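Local atomic coordinates of SusD superfamily protein (Bacteroides thetaiotaomicron VPI-5482, PDB entry 3HDX), a protein that probably binds polysaccharide at the bacterial outer membrane as a SusD-family protein, serving carbohydrate uptake. Residues L117-Y122 with A161-A166; R397-S400 with D404-N407. All coordinates share one frame; numbering follows the deposited sequence.

Interaction 1 (L117-Y122 with A161-A166)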
ATOM      1  N   LEU A 117       0.662  12.668   4.429  1.00 12.52           N
ATOM      2  CA  LEU A 117       1.746  11.702   4.488  1.00 11.58           C
ATOM      3  C   LEU A 117       1.983  11.220   5.921  1.00 10.74           C
ATOM      4  O   LEU A 117       2.232  10.034   6.161  1.00 11.88           O
ATOM      5  CB  LEU A 117       3.022  12.258   3.846  1.00 11.70           C
ATOM      6  CG  LEU A 117       3.008  12.428   2.324  1.00 12.25           C
ATOM      7  CD1 LEU A 117       4.160  13.347   1.853  1.00 13.60           C
ATOM      8  CD2 LEU A 117       3.126  11.081   1.617  1.00 14.18           C
ATOM      9  N   ARG A 118       1.939  12.144   6.870  1.00 11.18           N
ATOM     10  CA  ARG A 118       2.067  11.773   8.283  1.00 11.99           C
ATOM     11  C   ARG A 118       0.941  10.809   8.700  1.00 10.11           C
ATOM     12  O   ARG A 118       1.198   9.816   9.397  1.00 11.43           O
ATOM     13  CB  ARG A 118       2.114  13.013   9.167  1.00 11.08           C
ATOM     14  CG  ARG A 118       2.120  12.721  10.657  1.00 11.44           C
ATOM     15  CD  ARG A 118       2.433  13.971  11.469  1.00 13.08           C
ATOM     16  NE  ARG A 118       1.319  14.927  11.387  1.00 11.33           N
ATOM     17  CZ  ARG A 118       1.235  16.071  12.064  1.00 13.53           C
ATOM     18  NH1 ARG A 118       2.262  16.499  12.813  1.00 14.96           N
ATOM     19  NH2 ARG A 118       0.145  16.826  11.948  1.00 13.60           N
ATOM     20  N   ALA A 119      -0.306  11.148   8.303  1.00 10.98           N
ATOM     21  CA  ALA A 119      -1.460  10.325   8.624  1.00 11.10           C
ATOM     22  C   ALA A 119      -1.346   8.936   7.989  1.00 10.58           C
ATOM     23  O   ALA A 119      -1.669   7.918   8.632  1.00 10.90           O
ATOM     24  CB  ALA A 119      -2.775  11.024   8.208  1.00 11.41           C
ATOM     25  N   PHE A 120      -0.876   8.896   6.740  1.00 10.41           N
ATOM     26  CA  PHE A 120      -0.615   7.612   6.049  1.00 11.21           C
ATOM     27  C   PHE A 120       0.421   6.785   6.803  1.00 11.38           C
ATOM     28  O   PHE A 120       0.223   5.570   6.996  1.00 12.05           O
ATOM     29  CB  PHE A 120      -0.194   7.869   4.596  1.00 12.10           C
ATOM     30  CG  PHE A 120       0.227   6.647   3.853  1.00 12.09           C
ATOM     31  CD1 PHE A 120      -0.710   5.726   3.422  1.00 12.14           C
ATOM     32  CD2 PHE A 120       1.571   6.413   3.595  1.00 12.51           C
ATOM     33  CE1 PHE A 120      -0.296   4.585   2.711  1.00 11.53           C
ATOM     34  CE2 PHE A 120       1.982   5.277   2.901  1.00 12.70           C
ATOM     35  CZ  PHE A 120       1.051   4.371   2.455  1.00 12.22           C
ATOM     36  N   ALA A 121       1.518   7.428   7.210  1.00 10.87           N
ATOM     37  CA  ALA A 121       2.557   6.725   7.959  1.00 11.49           C
ATOM     38  C   ALA A 121       1.985   6.105   9.223  1.00 10.47           C
ATOM     39  O   ALA A 121       2.266   4.930   9.527  1.00 11.08           O
ATOM     40  CB  ALA A 121       3.755   7.687   8.281  1.00 10.29           C
ATOM     41  N   TYR A 122       1.116   6.864   9.927  1.00 11.37           N
ATOM     42  CA  TYR A 122       0.478   6.330  11.121  1.00 11.21           C
ATOM     43  C   TYR A 122      -0.386   5.107  10.824  1.00 10.96           C
ATOM     44  O   TYR A 122      -0.293   4.116  11.525  1.00 11.11           O
ATOM     45  CB  TYR A 122      -0.274   7.393  11.913  1.00 10.96           C
ATOM     46  CG  TYR A 122       0.603   8.114  12.932  1.00 10.77           C
ATOM     47  CD1 TYR A 122       1.236   7.393  13.951  1.00 11.32           C
ATOM     48  CD2 TYR A 122       0.838   9.497  12.859  1.00 11.04           C
ATOM     49  CE1 TYR A 122       2.063   8.019  14.895  1.00 11.22           C
ATOM     50  CE2 TYR A 122       1.611  10.139  13.835  1.00 11.36           C
ATOM     51  CZ  TYR A 122       2.266   9.400  14.818  1.00 10.66           C
ATOM     52  OH  TYR A 122       3.072  10.059  15.722  1.00 11.78           O
ATOM     53  N   ALA A 161      -8.862  12.129  11.385  1.00 10.96           N
ATOM     54  CA  ALA A 161      -9.150  13.564  11.528  1.00 10.24           C
ATOM     55  C   ALA A 161      -8.151  14.392  10.735  1.00 10.18           C
ATOM     56  O   ALA A 161      -8.521  15.368  10.065  1.00 11.80           O
ATOM     57  CB  ALA A 161      -9.193  13.979  13.007  1.00 10.32           C
ATOM     58  N   GLU A 162      -6.891  13.960  10.755  1.00 10.41           N
ATOM     59  CA  GLU A 162      -5.861  14.644   9.985  1.00 10.54           C
ATOM     60  C   GLU A 162      -6.115  14.569   8.492  1.00 10.13           C
ATOM     61  O   GLU A 162      -5.928  15.566   7.789  1.00 12.29           O
ATOM     62  CB  GLU A 162      -4.471  14.062  10.282  1.00 10.84           C
ATOM     63  CG  GLU A 162      -3.990  14.334  11.698  1.00 12.88           C
ATOM     64  CD  GLU A 162      -3.516  15.739  11.862  1.00 13.20           C
ATOM     65  OE1 GLU A 162      -2.645  16.210  11.074  1.00 14.81           O
ATOM     66  OE2 GLU A 162      -4.039  16.395  12.811  1.00 17.69           O
ATOM     67  N   LEU A 163      -6.547  13.399   8.014  1.00  9.12           N
ATOM     68  CA  LEU A 163      -6.828  13.211   6.583  1.00 10.77           C
ATOM     69  C   LEU A 163      -8.023  14.057   6.154  1.00 10.81           C
ATOM     70  O   LEU A 163      -8.007  14.702   5.085  1.00 12.17           O
ATOM     71  CB  LEU A 163      -7.057  11.732   6.247  1.00 11.28           C
ATOM     72  CG  LEU A 163      -5.764  10.923   6.225  1.00 11.11           C
ATOM     73  CD1 LEU A 163      -6.036   9.417   6.491  1.00 12.88           C
ATOM     74  CD2 LEU A 163      -4.922  11.128   4.932  1.00 11.43           C
ATOM     75  N   LEU A 164      -9.074  14.068   6.969  1.00 10.53           N
ATOM     76  CA  LEU A 164     -10.269  14.909   6.645  1.00 10.73           C
ATOM     77  C   LEU A 164      -9.897  16.397   6.584  1.00 11.67           C
ATOM     78  O   LEU A 164     -10.362  17.132   5.706  1.00 12.39           O
ATOM     79  CB  LEU A 164     -11.432  14.619   7.611  1.00 11.51           C
ATOM     80  CG  LEU A 164     -12.109  13.291   7.311  1.00 11.74           C
ATOM     81  CD1 LEU A 164     -12.940  12.889   8.498  1.00 13.24           C
ATOM     82  CD2 LEU A 164     -12.989  13.369   6.035  1.00 13.15           C
ATOM     83  N   THR A 165      -9.016  16.840   7.499  1.00 10.54           N
ATOM     84  CA  THR A 165      -8.504  18.232   7.468  1.00 12.01           C
ATOM     85  C   THR A 165      -7.677  18.471   6.198  1.00 12.12           C
ATOM     86  O   THR A 165      -7.912  19.457   5.461  1.00 14.03           O
ATOM     87  CB  THR A 165      -7.706  18.551   8.731  1.00 12.24           C
ATOM     88  OG1 THR A 165      -8.597  18.515   9.841  1.00 14.55           O
ATOM     89  CG2 THR A 165      -7.033  19.908   8.677  1.00 14.60           C
ATOM     90  N   ALA A 166      -6.795  17.518   5.876  1.00 12.29           N
ATOM     91  CA  ALA A 166      -5.932  17.649   4.654  1.00 11.58           C
ATOM     92  C   ALA A 166      -6.786  17.750   3.377  1.00 12.26           C
ATOM     93  O   ALA A 166      -6.474  18.542   2.489  1.00 11.76           O
ATOM     94  CB  ALA A 166      -4.953  16.492   4.517  1.00 11.98           C
TER
HETATM   95  O   HOH W   1      -1.086  14.166  10.036  1.00 12.73           O

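Interaction 2 (R397-S400 with D404-N407)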
ATOM      1  N   ARG A 397     -16.117 -14.378 -16.686  1.00 16.03           N
ATOM      2  CA  ARG A 397     -17.548 -14.109 -16.871  1.00 15.14           C
ATOM      3  C   ARG A 397     -18.130 -13.370 -15.679  1.00 15.57           C
ATOM      4  O   ARG A 397     -17.617 -13.441 -14.544  1.00 15.34           O
ATOM      5  CB  ARG A 397     -18.343 -15.417 -17.005  1.00 17.19           C
ATOM      6  CG  ARG A 397     -18.327 -16.318 -15.753  1.00 18.27           C
ATOM      7  CD  ARG A 397     -19.245 -17.502 -15.948  1.00 18.85           C
ATOM      8  NE  ARG A 397     -19.319 -18.367 -14.763  1.00 19.68           N
ATOM      9  CZ  ARG A 397     -20.138 -18.196 -13.728  1.00 18.17           C
ATOM     10  NH1 ARG A 397     -20.905 -17.111 -13.626  1.00 16.23           N
ATOM     11  NH2 ARG A 397     -20.130 -19.098 -12.751  1.00 19.61           N
ATOM     12  N   GLU A 398     -19.216 -12.667 -15.938  1.00 15.72           N
ATOM     13  CA  GLU A 398     -19.988 -12.106 -14.841  1.00 16.07           C
ATOM     14  C   GLU A 398     -20.558 -13.233 -13.976  1.00 16.14           C
ATOM     15  O   GLU A 398     -20.902 -14.296 -14.489  1.00 16.92           O
ATOM     16  CB  GLU A 398     -21.164 -11.297 -15.364  1.00 19.13           C
ATOM     17  CG  GLU A 398     -20.726 -10.001 -15.939  1.00 22.08           C
ATOM     18  CD  GLU A 398     -21.862  -9.092 -16.335  1.00 27.10           C
ATOM     19  OE1 GLU A 398     -23.010  -9.567 -16.503  1.00 28.14           O
ATOM     20  OE2 GLU A 398     -21.571  -7.884 -16.457  1.00 31.54           O
ATOM     21  N   VAL A 399     -20.623 -12.966 -12.675  1.00 15.16           N
ATOM     22  CA  VAL A 399     -21.264 -13.812 -11.708  1.00 16.08           C
ATOM     23  C   VAL A 399     -22.537 -13.158 -11.184  1.00 16.07           C
ATOM     24  O   VAL A 399     -22.740 -11.959 -11.342  1.00 16.54           O
ATOM     25  CB  VAL A 399     -20.339 -14.221 -10.543  1.00 15.26           C
ATOM     26  CG1 VAL A 399     -19.187 -15.132 -11.072  1.00 16.66           C
ATOM     27  CG2 VAL A 399     -19.790 -12.953  -9.795  1.00 16.47           C
ATOM     28  N   SER A 400     -23.397 -13.991 -10.599  1.00 16.66           N
ATOM     29  CA  SER A 400     -24.633 -13.508  -9.989  0.50 17.40           C
ATOM     30  C   SER A 400     -24.793 -14.127  -8.611  1.00 16.81           C
ATOM     31  O   SER A 400     -24.398 -15.271  -8.334  1.00 16.58           O
ATOM     32  CB  SER A 400     -25.834 -13.756 -10.894  0.50 18.91           C
ATOM     33  OG  SER A 400     -26.051 -15.134 -11.006  0.50 20.81           O
ATOM     34  N   ASP A 404     -24.511 -18.206  -8.626  1.00 16.38           N
ATOM     35  CA  ASP A 404     -23.106 -18.560  -8.303  1.00 16.50           C
ATOM     36  C   ASP A 404     -22.752 -18.646  -6.831  1.00 17.12           C
ATOM     37  O   ASP A 404     -21.764 -19.330  -6.486  1.00 17.86           O
ATOM     38  CB  ASP A 404     -22.177 -17.615  -9.045  1.00 17.35           C
ATOM     39  CG  ASP A 404     -22.395 -17.679 -10.521  1.00 17.60           C
ATOM     40  OD1 ASP A 404     -22.368 -18.818 -11.042  1.00 20.78           O
ATOM     41  OD2 ASP A 404     -22.547 -16.658 -11.195  1.00 17.75           O
ATOM     42  N   PHE A 405     -23.552 -18.010  -5.972  1.00 16.37           N
ATOM     43  CA  PHE A 405     -23.256 -18.008  -4.509  1.00 16.76           C
ATOM     44  C   PHE A 405     -24.398 -18.488  -3.657  1.00 17.07           C
ATOM     45  O   PHE A 405     -24.245 -18.541  -2.433  1.00 18.23           O
ATOM     46  CB  PHE A 405     -22.784 -16.610  -4.053  1.00 17.22           C
ATOM     47  CG  PHE A 405     -21.629 -16.091  -4.846  1.00 16.09           C
ATOM     48  CD1 PHE A 405     -20.319 -16.496  -4.548  1.00 16.77           C
ATOM     49  CD2 PHE A 405     -21.848 -15.240  -5.931  1.00 16.77           C
ATOM     50  CE1 PHE A 405     -19.253 -16.051  -5.349  1.00 18.31           C
ATOM     51  CE2 PHE A 405     -20.805 -14.793  -6.700  1.00 16.94           C
ATOM     52  CZ  PHE A 405     -19.500 -15.190  -6.418  1.00 18.14           C
ATOM     53  N   GLY A 406     -25.520 -18.873  -4.267  1.00 18.49           N
ATOM     54  CA  GLY A 406     -26.704 -19.312  -3.510  1.00 18.84           C
ATOM     55  C   GLY A 406     -27.228 -18.274  -2.533  1.00 19.14           C
ATOM     56  O   GLY A 406     -27.757 -18.647  -1.487  1.00 20.56           O
ATOM     57  N   ASN A 407     -27.050 -16.979  -2.859  1.00 18.40           N
ATOM     58  CA  ASN A 407     -27.410 -15.874  -1.978  1.00 18.97           C
ATOM     59  C   ASN A 407     -26.715 -15.947  -0.600  1.00 19.86           C
ATOM     60  O   ASN A 407     -27.226 -15.425   0.385  1.00 21.45           O
ATOM     61  CB  ASN A 407     -28.953 -15.739  -1.848  1.00 21.21           C
ATOM     62  CG  ASN A 407     -29.636 -15.339  -3.172  1.00 22.71           C
ATOM     63  OD1 ASN A 407     -29.041 -14.730  -4.038  1.00 24.58           O
ATOM     64  ND2 ASN A 407     -30.911 -15.672  -3.303  1.00 27.22           N
TER

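Interaction 1 (L117-Y122 with A161-A166)
Arg118 and Glu162 form a salt bridge between two neighbouring helices. NH2 of Arg118 donates to OE1 of Glu162 at 3.0 Å in a somewhat bent bond. The guanidinium meets the oxygen at its edge, close to its own plane; its NH2 stands above the carboxylate plane, and the two flat groups are turned 70° apart. A water completes a second, indirect path between the same two residues: it lies in the guanidinium plane, accepts from Arg118 NE at 2.9 Å and donates to Glu162 OE1 at 2.8 Å. That same OE1 also forms a salt bridge with NH1 of Arg115, earlier on the helix of Arg118, while Arg118 NH1 bonds to Ser86 OG on helix 76-91, so the guanidinium reaches a third helix. The bend in the glutamate chain at chi2 (-77°) folds the carboxylate over toward the two arginines.

Next to this polar cluster the packing is apolar. Leu163 spreads its branch around the methyl of Ala119, with CG at 3.6 Å from Ala119 CB and both end methyls slightly farther off. Leu163 also lies on Val202 and Ile206 of helix 196-209. The small alanine lets Glu162 approach too, Ala119 CB to Glu162 CB at 4.1 Å. The contact joins helices 104-129 and 152-169 in the helical part of this SusD-family fold; the axes of the two segments pass 9.1 Å apart at 154°, roughly antiparallel. With two arginines and a water converging on one carboxylate oxygen, Glu162 is likely to be held as the anion, its charge balanced locally.

Interaction 2 (R397-S400 with D404-N407)
A single carboxylate, that of Asp404, serves both an arginine and a backbone N-H four residues earlier. Arg397 grips it end-on with two nitrogens, NH1 to Asp404 OD2 at 3.0 Å and NH2 to Asp404 OD1 at 2.8 Å. Both oxygens lie near the guanidinium plane, but the arginine rides above the carboxylate plane, the two groups being 46° apart. The NH1 bond is almost straight at 173°. OD2 takes a second donor on its anti lone pair, the backbone N of Ser400 at 2.9 Å. With CG of Asp404 anti to its own carbonyl carbon (chi1 -58°), the carboxylate swings back toward the start of the helix, where this N-H is found. Arg397 NH1 also donates to its neighbour's carbonyl, Glu398 O, at 2.9 Å, so the guanidinium is tied to the loop as well as to the acid.

Ser400 is the N-cap of the short helix 401-405, which lies in the connection from helix 380-391 to helix 409-423 in the SusD-family region; its carbonyl O accepts from Asp404 N at 3.0 Å. Alongside, Val399 places CG2 at the edge of the Phe405 ring, 3.7 Å from CE2. That ring also rests on Ser411, Leu412 and Glu415 of helix 409-423, while Val399 leans on Leu387 and Arg391 of helix 380-391. An alanine here has no carboxylate to replace that of Asp404, which would probably leave Arg397 without its counter-charge and freer to turn, and the Ser400 N-H without this acceptor. The acid therefore couples a charge pair at the surface to the N-cap of the short helix, and the arginine and the N-H would be expected to favour the ionised carboxylate.

In the fold
Interaction 1 is a buried contact between two long helices, 104-129 and 152-169, its centre about 15 Å from the centre of the chain. Interaction 2 lies at the surface, its centre about 29 Å from the centre of the chain, and fastens a loop to the short helix that follows it. They share no element and are about 29 Å apart at their nearest atoms. Each pairs an arginine with an acid, but differently: in 117-122 with 161-166 one nitrogen and a water meet one oxygen beside alanine-leucine packing, whereas in 397-400 with 404-407 the arginine is bidentate and backbone bonds add to the hold between residues close in sequence.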